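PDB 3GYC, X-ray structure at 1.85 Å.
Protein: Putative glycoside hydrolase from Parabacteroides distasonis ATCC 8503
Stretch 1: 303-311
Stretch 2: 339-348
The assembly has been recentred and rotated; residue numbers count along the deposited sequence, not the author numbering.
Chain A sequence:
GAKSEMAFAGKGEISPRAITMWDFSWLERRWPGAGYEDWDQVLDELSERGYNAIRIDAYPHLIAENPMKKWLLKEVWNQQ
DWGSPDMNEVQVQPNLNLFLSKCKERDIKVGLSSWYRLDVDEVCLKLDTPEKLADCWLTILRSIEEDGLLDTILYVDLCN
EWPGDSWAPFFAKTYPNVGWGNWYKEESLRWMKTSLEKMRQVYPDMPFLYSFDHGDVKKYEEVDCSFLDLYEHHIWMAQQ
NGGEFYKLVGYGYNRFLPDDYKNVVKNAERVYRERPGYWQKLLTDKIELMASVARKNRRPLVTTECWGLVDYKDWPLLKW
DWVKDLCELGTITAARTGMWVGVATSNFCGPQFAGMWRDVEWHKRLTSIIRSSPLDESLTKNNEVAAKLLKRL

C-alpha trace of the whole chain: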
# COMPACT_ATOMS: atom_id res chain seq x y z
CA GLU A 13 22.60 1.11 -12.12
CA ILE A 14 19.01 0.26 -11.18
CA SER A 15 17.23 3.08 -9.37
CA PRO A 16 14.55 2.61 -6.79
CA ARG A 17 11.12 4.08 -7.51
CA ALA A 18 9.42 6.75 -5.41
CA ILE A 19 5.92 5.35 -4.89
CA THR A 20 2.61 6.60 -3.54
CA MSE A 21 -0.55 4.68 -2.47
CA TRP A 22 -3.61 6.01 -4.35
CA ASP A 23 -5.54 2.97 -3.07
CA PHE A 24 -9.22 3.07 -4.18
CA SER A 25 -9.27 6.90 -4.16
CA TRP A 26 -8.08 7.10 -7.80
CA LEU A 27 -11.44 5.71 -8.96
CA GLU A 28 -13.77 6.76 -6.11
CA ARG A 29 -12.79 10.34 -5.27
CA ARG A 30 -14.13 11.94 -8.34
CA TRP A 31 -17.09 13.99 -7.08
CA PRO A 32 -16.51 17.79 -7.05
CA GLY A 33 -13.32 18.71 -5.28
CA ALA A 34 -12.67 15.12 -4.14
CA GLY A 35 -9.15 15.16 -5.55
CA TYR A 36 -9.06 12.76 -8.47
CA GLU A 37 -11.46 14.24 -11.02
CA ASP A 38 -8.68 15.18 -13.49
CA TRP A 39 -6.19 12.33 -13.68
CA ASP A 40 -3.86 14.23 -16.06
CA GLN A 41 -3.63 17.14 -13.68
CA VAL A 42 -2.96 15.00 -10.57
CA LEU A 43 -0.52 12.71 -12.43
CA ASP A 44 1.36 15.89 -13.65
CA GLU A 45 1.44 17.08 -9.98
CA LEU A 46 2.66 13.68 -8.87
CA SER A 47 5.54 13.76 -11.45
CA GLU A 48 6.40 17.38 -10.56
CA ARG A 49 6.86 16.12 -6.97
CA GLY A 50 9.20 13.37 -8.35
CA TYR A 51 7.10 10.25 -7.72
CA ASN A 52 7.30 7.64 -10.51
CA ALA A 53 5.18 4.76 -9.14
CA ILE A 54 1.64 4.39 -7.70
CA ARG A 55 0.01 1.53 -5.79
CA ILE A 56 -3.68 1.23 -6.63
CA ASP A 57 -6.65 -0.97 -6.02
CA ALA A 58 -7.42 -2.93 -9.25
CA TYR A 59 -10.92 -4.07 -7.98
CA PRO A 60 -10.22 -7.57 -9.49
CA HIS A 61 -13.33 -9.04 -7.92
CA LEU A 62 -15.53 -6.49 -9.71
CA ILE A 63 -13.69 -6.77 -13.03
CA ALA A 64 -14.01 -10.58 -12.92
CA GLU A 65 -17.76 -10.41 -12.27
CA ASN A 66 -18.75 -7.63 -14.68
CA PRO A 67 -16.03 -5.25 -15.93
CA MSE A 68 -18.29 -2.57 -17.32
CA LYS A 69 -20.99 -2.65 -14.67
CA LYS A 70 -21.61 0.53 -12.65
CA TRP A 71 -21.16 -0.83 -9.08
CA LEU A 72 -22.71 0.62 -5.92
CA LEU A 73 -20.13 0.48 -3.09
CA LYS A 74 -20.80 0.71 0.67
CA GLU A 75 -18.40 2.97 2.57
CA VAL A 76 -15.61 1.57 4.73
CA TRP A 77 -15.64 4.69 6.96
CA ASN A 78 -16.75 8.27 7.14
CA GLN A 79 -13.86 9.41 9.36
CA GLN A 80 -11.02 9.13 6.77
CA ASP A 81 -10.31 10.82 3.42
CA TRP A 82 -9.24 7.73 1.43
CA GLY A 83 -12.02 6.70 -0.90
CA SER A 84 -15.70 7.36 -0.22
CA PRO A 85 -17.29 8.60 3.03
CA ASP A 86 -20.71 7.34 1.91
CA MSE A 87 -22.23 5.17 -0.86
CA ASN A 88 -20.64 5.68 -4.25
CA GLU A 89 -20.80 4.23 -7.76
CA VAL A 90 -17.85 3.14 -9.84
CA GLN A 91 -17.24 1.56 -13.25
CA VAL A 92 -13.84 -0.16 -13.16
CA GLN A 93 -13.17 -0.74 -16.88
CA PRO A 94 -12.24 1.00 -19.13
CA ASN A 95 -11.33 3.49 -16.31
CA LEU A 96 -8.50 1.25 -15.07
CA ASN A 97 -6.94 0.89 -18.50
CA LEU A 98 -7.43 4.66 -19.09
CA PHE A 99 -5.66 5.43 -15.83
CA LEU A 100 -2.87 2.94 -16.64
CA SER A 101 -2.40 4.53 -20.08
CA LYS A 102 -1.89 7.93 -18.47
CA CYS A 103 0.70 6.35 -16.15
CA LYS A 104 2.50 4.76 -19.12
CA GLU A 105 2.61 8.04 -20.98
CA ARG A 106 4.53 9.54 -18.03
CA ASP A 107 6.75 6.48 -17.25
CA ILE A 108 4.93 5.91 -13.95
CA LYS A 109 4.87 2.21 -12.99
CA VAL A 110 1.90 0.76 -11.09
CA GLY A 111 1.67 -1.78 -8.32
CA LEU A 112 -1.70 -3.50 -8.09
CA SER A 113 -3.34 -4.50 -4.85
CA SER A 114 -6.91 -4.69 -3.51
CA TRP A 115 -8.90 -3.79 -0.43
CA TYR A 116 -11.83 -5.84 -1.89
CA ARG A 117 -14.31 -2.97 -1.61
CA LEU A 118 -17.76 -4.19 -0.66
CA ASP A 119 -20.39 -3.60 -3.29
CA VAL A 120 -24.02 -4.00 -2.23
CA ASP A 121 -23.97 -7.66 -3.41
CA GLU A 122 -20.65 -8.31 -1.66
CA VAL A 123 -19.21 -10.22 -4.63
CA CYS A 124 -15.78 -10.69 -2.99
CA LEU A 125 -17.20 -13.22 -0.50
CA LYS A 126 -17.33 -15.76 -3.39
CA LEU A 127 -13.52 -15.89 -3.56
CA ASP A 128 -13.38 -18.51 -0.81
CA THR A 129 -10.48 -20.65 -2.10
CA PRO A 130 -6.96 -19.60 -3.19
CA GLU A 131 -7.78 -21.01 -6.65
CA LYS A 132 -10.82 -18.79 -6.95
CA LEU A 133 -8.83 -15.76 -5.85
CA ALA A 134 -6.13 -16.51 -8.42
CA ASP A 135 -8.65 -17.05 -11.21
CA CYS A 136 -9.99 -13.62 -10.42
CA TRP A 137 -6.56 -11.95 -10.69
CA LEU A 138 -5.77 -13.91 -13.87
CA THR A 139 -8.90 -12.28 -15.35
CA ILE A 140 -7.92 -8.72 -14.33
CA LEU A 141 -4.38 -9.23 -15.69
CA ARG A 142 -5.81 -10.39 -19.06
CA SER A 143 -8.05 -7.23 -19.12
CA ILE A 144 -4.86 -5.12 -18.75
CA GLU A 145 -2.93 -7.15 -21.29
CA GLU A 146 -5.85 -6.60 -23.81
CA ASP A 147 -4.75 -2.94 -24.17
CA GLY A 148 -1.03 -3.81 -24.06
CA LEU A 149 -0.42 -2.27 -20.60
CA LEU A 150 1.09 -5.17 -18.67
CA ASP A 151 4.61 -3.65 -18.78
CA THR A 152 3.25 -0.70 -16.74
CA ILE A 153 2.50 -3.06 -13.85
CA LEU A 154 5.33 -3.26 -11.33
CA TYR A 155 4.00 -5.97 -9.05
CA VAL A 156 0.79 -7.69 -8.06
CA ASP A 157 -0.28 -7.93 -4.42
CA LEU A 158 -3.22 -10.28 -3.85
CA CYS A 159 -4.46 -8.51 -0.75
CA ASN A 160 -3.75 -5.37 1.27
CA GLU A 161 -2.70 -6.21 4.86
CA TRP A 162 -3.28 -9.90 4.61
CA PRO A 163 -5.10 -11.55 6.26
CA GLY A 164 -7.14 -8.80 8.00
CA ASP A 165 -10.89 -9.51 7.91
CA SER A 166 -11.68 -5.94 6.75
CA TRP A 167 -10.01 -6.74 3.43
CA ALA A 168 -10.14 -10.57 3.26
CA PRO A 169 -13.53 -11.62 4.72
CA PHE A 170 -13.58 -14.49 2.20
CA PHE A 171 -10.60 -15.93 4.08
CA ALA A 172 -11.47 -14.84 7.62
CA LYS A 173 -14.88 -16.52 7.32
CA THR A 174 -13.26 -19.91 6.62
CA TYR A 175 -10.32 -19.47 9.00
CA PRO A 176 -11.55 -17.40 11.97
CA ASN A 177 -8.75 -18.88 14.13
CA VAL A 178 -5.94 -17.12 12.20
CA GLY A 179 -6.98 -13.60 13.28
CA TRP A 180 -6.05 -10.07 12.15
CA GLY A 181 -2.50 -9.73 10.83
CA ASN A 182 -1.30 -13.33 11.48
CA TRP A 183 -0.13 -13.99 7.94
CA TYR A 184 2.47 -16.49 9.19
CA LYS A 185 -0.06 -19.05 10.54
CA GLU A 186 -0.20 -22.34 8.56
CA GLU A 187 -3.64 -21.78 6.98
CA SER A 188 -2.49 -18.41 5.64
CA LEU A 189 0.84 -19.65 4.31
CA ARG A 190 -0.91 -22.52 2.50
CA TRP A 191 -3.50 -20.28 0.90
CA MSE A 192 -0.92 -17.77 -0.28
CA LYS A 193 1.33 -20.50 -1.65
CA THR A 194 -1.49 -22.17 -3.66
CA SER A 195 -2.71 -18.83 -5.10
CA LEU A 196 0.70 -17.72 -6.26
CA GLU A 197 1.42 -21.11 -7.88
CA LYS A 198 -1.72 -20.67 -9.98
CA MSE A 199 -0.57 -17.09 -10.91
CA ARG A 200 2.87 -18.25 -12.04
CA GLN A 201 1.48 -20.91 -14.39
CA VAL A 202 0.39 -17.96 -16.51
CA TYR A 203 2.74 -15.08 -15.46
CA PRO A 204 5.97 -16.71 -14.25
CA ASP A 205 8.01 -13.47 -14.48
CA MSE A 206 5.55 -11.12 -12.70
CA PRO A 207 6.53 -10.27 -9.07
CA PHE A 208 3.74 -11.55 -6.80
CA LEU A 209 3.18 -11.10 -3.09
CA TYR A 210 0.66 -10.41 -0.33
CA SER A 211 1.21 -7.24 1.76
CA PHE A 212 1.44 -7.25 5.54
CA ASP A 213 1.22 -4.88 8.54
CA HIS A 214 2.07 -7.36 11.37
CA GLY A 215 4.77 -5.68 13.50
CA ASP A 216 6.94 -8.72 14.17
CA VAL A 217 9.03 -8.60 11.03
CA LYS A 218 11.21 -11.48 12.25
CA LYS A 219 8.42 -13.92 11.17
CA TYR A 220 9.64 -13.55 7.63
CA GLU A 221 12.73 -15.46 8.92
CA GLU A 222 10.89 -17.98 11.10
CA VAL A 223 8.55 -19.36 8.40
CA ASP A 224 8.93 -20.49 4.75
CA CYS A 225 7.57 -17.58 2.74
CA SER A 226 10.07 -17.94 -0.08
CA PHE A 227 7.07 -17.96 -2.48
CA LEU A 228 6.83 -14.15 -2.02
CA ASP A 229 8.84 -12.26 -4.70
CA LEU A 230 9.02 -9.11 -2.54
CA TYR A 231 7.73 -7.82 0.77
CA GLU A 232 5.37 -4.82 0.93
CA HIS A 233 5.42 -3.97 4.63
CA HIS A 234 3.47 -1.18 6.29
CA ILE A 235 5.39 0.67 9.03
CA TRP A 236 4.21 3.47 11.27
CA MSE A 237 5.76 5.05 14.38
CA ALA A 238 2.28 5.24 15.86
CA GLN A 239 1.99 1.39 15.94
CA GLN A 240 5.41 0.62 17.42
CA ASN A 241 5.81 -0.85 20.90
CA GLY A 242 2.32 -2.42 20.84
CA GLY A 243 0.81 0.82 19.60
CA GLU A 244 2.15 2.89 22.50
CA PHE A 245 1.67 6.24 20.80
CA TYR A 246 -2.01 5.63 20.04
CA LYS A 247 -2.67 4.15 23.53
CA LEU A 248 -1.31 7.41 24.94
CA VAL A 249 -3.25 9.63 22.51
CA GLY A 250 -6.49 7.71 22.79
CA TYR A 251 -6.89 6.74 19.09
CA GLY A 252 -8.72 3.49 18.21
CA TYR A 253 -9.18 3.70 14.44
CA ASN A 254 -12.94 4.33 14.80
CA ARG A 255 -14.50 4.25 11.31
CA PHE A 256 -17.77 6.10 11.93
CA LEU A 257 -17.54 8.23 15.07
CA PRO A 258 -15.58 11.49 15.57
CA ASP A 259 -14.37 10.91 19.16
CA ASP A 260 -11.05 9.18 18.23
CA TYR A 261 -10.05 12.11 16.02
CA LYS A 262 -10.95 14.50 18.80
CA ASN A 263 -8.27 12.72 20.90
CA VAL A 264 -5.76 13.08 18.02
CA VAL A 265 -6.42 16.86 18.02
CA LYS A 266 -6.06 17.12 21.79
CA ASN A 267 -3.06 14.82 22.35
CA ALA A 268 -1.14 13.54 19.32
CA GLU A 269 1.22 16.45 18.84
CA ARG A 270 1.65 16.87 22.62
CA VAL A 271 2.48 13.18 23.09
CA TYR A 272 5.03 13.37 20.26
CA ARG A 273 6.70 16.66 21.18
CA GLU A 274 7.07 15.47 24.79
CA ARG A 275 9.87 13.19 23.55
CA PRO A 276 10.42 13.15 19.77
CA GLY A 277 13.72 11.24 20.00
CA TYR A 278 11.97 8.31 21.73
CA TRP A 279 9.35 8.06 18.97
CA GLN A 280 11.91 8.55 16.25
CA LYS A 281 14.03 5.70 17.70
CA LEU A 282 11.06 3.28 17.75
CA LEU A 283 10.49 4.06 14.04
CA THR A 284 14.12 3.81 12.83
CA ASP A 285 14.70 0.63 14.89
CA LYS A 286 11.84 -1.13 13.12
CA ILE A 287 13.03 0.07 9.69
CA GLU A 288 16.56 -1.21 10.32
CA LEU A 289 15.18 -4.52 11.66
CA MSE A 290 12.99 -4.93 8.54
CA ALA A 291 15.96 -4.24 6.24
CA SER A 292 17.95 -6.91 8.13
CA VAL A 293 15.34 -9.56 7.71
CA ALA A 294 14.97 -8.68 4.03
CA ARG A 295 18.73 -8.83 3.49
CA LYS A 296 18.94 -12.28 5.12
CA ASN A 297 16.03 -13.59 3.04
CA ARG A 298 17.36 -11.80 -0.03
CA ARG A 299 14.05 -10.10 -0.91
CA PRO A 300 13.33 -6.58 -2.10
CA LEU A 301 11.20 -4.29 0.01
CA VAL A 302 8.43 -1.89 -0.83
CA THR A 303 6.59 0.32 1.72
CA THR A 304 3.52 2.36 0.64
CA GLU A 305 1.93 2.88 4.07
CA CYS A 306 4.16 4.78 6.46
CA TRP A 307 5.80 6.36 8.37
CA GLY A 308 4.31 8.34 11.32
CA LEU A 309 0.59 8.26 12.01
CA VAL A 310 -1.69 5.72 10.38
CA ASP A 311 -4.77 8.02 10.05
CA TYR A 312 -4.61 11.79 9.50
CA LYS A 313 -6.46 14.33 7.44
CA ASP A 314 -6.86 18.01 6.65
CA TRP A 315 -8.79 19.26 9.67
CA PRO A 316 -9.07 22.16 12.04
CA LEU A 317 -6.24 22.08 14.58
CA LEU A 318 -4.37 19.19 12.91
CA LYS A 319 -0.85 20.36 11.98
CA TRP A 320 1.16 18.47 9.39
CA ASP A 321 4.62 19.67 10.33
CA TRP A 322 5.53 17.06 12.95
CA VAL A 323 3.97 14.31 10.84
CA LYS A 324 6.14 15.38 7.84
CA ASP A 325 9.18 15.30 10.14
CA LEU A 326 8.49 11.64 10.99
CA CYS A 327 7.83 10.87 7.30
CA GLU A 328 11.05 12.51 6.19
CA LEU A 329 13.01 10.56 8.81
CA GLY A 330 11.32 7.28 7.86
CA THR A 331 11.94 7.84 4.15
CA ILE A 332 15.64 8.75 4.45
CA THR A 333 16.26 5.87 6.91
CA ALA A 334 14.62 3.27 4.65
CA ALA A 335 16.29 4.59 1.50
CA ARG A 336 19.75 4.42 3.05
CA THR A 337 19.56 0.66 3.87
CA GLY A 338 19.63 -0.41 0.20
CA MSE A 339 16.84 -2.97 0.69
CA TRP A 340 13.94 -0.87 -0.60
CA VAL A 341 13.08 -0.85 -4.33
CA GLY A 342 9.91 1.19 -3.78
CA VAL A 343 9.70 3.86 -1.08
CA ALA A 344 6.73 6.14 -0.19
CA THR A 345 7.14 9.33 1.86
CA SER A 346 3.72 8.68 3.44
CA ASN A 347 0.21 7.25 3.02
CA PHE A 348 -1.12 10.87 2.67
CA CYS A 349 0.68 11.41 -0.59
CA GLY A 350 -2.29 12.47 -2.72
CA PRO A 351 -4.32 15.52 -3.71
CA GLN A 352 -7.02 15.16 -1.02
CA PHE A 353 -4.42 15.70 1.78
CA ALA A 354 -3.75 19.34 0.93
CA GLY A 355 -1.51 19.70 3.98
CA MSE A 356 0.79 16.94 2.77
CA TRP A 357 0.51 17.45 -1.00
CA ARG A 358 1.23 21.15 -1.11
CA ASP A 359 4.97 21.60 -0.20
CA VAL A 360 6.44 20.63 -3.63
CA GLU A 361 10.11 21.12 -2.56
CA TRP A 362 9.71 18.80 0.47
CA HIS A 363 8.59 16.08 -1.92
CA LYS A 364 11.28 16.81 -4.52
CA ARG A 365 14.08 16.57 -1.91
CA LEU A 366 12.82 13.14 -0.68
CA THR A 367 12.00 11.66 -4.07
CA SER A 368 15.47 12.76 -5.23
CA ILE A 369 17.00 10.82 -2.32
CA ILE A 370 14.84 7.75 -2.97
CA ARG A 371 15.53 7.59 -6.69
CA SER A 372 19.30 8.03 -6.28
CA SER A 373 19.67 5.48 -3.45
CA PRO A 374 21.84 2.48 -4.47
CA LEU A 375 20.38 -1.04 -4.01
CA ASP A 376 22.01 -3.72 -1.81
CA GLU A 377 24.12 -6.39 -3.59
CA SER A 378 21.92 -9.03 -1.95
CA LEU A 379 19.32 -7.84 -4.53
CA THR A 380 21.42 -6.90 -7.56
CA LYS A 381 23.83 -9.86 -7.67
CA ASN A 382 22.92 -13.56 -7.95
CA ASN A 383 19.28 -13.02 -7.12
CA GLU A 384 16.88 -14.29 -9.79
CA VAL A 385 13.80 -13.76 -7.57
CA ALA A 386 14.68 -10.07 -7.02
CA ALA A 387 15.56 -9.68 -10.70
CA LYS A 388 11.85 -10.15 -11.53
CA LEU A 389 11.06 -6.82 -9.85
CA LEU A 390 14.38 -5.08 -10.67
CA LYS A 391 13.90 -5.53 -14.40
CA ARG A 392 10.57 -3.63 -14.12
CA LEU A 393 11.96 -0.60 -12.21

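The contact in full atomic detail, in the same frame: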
# COMPACT_ATOMS: atom_id res chain seq x y z
N THR A 303 7.46 -0.18 0.65
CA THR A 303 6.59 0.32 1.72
C THR A 303 5.77 1.45 1.12
O THR A 303 6.33 2.40 0.57
CB THR A 303 7.38 0.77 3.01
OG1 THR A 303 7.95 -0.37 3.67
CG2 THR A 303 6.43 1.50 4.01
N THR A 304 4.42 1.33 1.16
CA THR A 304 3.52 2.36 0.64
C THR A 304 2.64 2.96 1.73
O THR A 304 1.94 3.93 1.49
CB THR A 304 2.61 1.81 -0.50
OG1 THR A 304 1.73 0.81 0.03
CG2 THR A 304 3.46 1.24 -1.67
N GLU A 305 2.70 2.40 2.95
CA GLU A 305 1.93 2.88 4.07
C GLU A 305 2.90 3.08 5.24
O GLU A 305 3.46 2.14 5.76
CB GLU A 305 0.79 1.91 4.38
CG GLU A 305 -0.15 1.65 3.17
CD GLU A 305 -1.55 1.14 3.62
OE1 GLU A 305 -2.08 1.70 4.60
OE2 GLU A 305 -2.13 0.22 2.99
N CYS A 306 3.09 4.35 5.60
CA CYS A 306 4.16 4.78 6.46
C CYS A 306 4.02 6.29 6.61
O CYS A 306 3.12 6.88 5.97
CB CYS A 306 5.45 4.46 5.71
SG CYS A 306 5.34 5.12 3.97
N TRP A 307 4.83 6.96 7.45
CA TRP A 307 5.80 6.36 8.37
C TRP A 307 5.49 6.78 9.80
O TRP A 307 6.11 6.26 10.73
CB TRP A 307 7.25 6.82 8.10
CG TRP A 307 7.86 6.42 6.77
CD1 TRP A 307 7.94 7.19 5.67
CD2 TRP A 307 8.48 5.18 6.43
NE1 TRP A 307 8.52 6.50 4.64
CE2 TRP A 307 8.88 5.27 5.10
CE3 TRP A 307 8.72 3.99 7.14
CZ2 TRP A 307 9.50 4.23 4.44
CZ3 TRP A 307 9.33 2.96 6.49
CH2 TRP A 307 9.72 3.09 5.14
N GLY A 308 4.60 7.76 9.99
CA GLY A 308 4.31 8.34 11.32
C GLY A 308 3.00 7.91 11.94
O GLY A 308 2.96 6.99 12.75
N LEU A 309 1.92 8.58 11.54
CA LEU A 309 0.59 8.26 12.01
C LEU A 309 -0.10 7.45 10.93
O LEU A 309 0.13 7.66 9.73
CB LEU A 309 -0.22 9.53 12.35
CG LEU A 309 -0.24 9.90 13.83
CD1 LEU A 309 1.11 10.31 14.35
CD2 LEU A 309 -1.27 11.00 14.13
N VAL A 310 -0.95 6.52 11.35
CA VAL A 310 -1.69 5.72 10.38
C VAL A 310 -2.82 6.54 9.71
O VAL A 310 -2.94 6.57 8.48
CB VAL A 310 -2.26 4.42 11.04
CG1 VAL A 310 -3.01 3.58 10.02
CG2 VAL A 310 -1.13 3.63 11.64
N ASP A 311 -3.62 7.22 10.52
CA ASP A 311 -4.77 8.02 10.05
C ASP A 311 -4.52 9.51 10.34
O ASP A 311 -4.10 9.89 11.44
CB ASP A 311 -6.02 7.59 10.81
CG ASP A 311 -6.43 6.15 10.52
OD1 ASP A 311 -5.97 5.62 9.52
OD2 ASP A 311 -7.26 5.58 11.31
N MSE A 339 17.78 -1.86 0.88
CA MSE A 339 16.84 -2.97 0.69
C MSE A 339 15.52 -2.57 0.04
O MSE A 339 14.78 -3.45 -0.38
CB MSE A 339 16.59 -3.67 2.02
CG MSE A 339 17.87 -4.30 2.60
SE MSE A 339 18.80 -5.51 1.49
CE MSE A 339 17.23 -6.44 0.76
N TRP A 340 15.21 -1.28 -0.03
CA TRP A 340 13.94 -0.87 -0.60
C TRP A 340 14.04 -0.54 -2.09
O TRP A 340 14.93 0.17 -2.50
CB TRP A 340 13.37 0.34 0.16
CG TRP A 340 12.46 0.02 1.34
CD1 TRP A 340 11.11 0.02 1.29
CD2 TRP A 340 12.81 -0.28 2.69
NE1 TRP A 340 10.59 -0.29 2.50
CE2 TRP A 340 11.61 -0.47 3.39
CE3 TRP A 340 14.03 -0.41 3.38
CZ2 TRP A 340 11.57 -0.79 4.74
CZ3 TRP A 340 13.99 -0.72 4.73
CH2 TRP A 340 12.77 -0.92 5.39
N VAL A 341 13.16 -1.12 -2.89
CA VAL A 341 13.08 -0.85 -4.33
C VAL A 341 11.94 0.11 -4.66
O VAL A 341 11.89 0.69 -5.74
CB VAL A 341 12.92 -2.18 -5.16
CG1 VAL A 341 14.16 -3.09 -4.97
CG2 VAL A 341 11.67 -2.92 -4.76
N GLY A 342 11.03 0.28 -3.70
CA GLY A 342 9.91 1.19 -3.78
C GLY A 342 9.70 1.84 -2.41
O GLY A 342 9.40 1.15 -1.44
N VAL A 343 9.85 3.16 -2.33
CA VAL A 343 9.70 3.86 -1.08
C VAL A 343 8.70 5.00 -1.19
O VAL A 343 8.77 5.72 -2.14
CB VAL A 343 11.06 4.45 -0.63
CG1 VAL A 343 10.92 5.07 0.77
CG2 VAL A 343 12.13 3.40 -0.68
N ALA A 344 7.71 5.07 -0.27
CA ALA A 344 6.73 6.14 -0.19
C ALA A 344 7.21 7.07 0.93
O ALA A 344 7.94 6.64 1.82
CB ALA A 344 5.36 5.61 0.16
N THR A 345 6.83 8.33 0.83
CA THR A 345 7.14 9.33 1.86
C THR A 345 6.05 9.28 2.90
O THR A 345 6.31 9.56 4.08
CB THR A 345 7.25 10.74 1.26
OG1 THR A 345 6.03 11.05 0.58
CG2 THR A 345 8.46 10.83 0.30
N SER A 346 4.83 8.92 2.49
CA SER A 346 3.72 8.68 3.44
C SER A 346 2.48 8.12 2.76
O SER A 346 2.40 8.18 1.54
CB SER A 346 3.31 9.98 4.15
OG SER A 346 2.47 10.79 3.35
N ASN A 347 1.50 7.66 3.55
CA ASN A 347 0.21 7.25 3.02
C ASN A 347 -0.80 8.43 2.89
O ASN A 347 -1.99 8.19 2.80
CB ASN A 347 -0.43 6.03 3.75
CG ASN A 347 -0.63 6.23 5.27
OD1 ASN A 347 0.28 6.50 5.95
ND2 ASN A 347 -1.82 6.00 5.78
N PHE A 348 -0.30 9.68 2.84
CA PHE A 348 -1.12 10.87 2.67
C PHE A 348 -0.65 11.61 1.42
O PHE A 348 -0.89 12.80 1.27
CB PHE A 348 -1.03 11.78 3.91
CG PHE A 348 -1.28 11.04 5.19
CD1 PHE A 348 -2.50 10.48 5.45
CD2 PHE A 348 -0.28 10.86 6.12
CE1 PHE A 348 -2.72 9.74 6.60
CE2 PHE A 348 -0.48 10.11 7.26
CZ PHE A 348 -1.72 9.58 7.51
O HOH W 1 1.95 6.03 -0.16
O HOH W 2 -3.79 3.84 4.70

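Residues 303-311 and 339-348 pack side by side in the interior of the chain, burying 626 Å² between them. Main-chain pairing is brief. Thr-303 and Val-343 form a parallel bridge in which Thr-303 N donates to Gly-342 O (3.1 Å) and Ala-344 N donates weakly to Thr-303 O (3.1 Å). Further along, Asn-347 N donates to Cys-306 O (3.0 Å), an oxygen that also receives a CA-H...O contact from Ser-346 CA at 3.2 Å.

Side chains add three further hydrogen bonds. Two tryptophans use their indole nitrogens: Trp-340 NE1 donates to Thr-303 OG1 (2.9 Å), and Trp-307 NE1 to Ala-344 O (2.9 Å). Trp-307, which follows a cis peptide bond, starts sideways from the other stretch, but with chi1 in m its ring end comes nearer. Asn-347 points toward the first stretch and has the largest area covered by its partner; its ND2 donates to Val-310 O (3.0 Å), satisfying a buried carbonyl. Within the second stretch, Ser-346 OG accepts from Phe-348 N (3.0 Å), a local bond spanning Asn-347.

Van der Waals contacts join the rest. The small Ala-344 side chain lets the chains approach closely, its CB lying 3.8 Å from both Thr-304 CA and Cys-306 SG. The Trp-307 ring meets its neighbours at its edge, with CZ2 4.0 Å from Val-343 CG1 and CH2 4.3 Å from Trp-340 CZ2. At the far end, the ring carbon Phe-348 CZ reaches the carbonyl oxygens Val-310 O at 3.4 Å and Leu-309 O at 3.5 Å, the latter at the ring edge.

Two waters complete the contact. Water 1 lies within hydrogen-bonding distance of Thr-304 O (2.7 Å) and Ser-346 O (2.8 Å), so it can bridge the two carbonyls; water 2 donates to Glu-305 OE1 (2.7 Å) and accepts weakly from Asn-347 ND2 (3.1 Å). Thr-345 O, by contrast, is buried without a hydrogen-bonding partner.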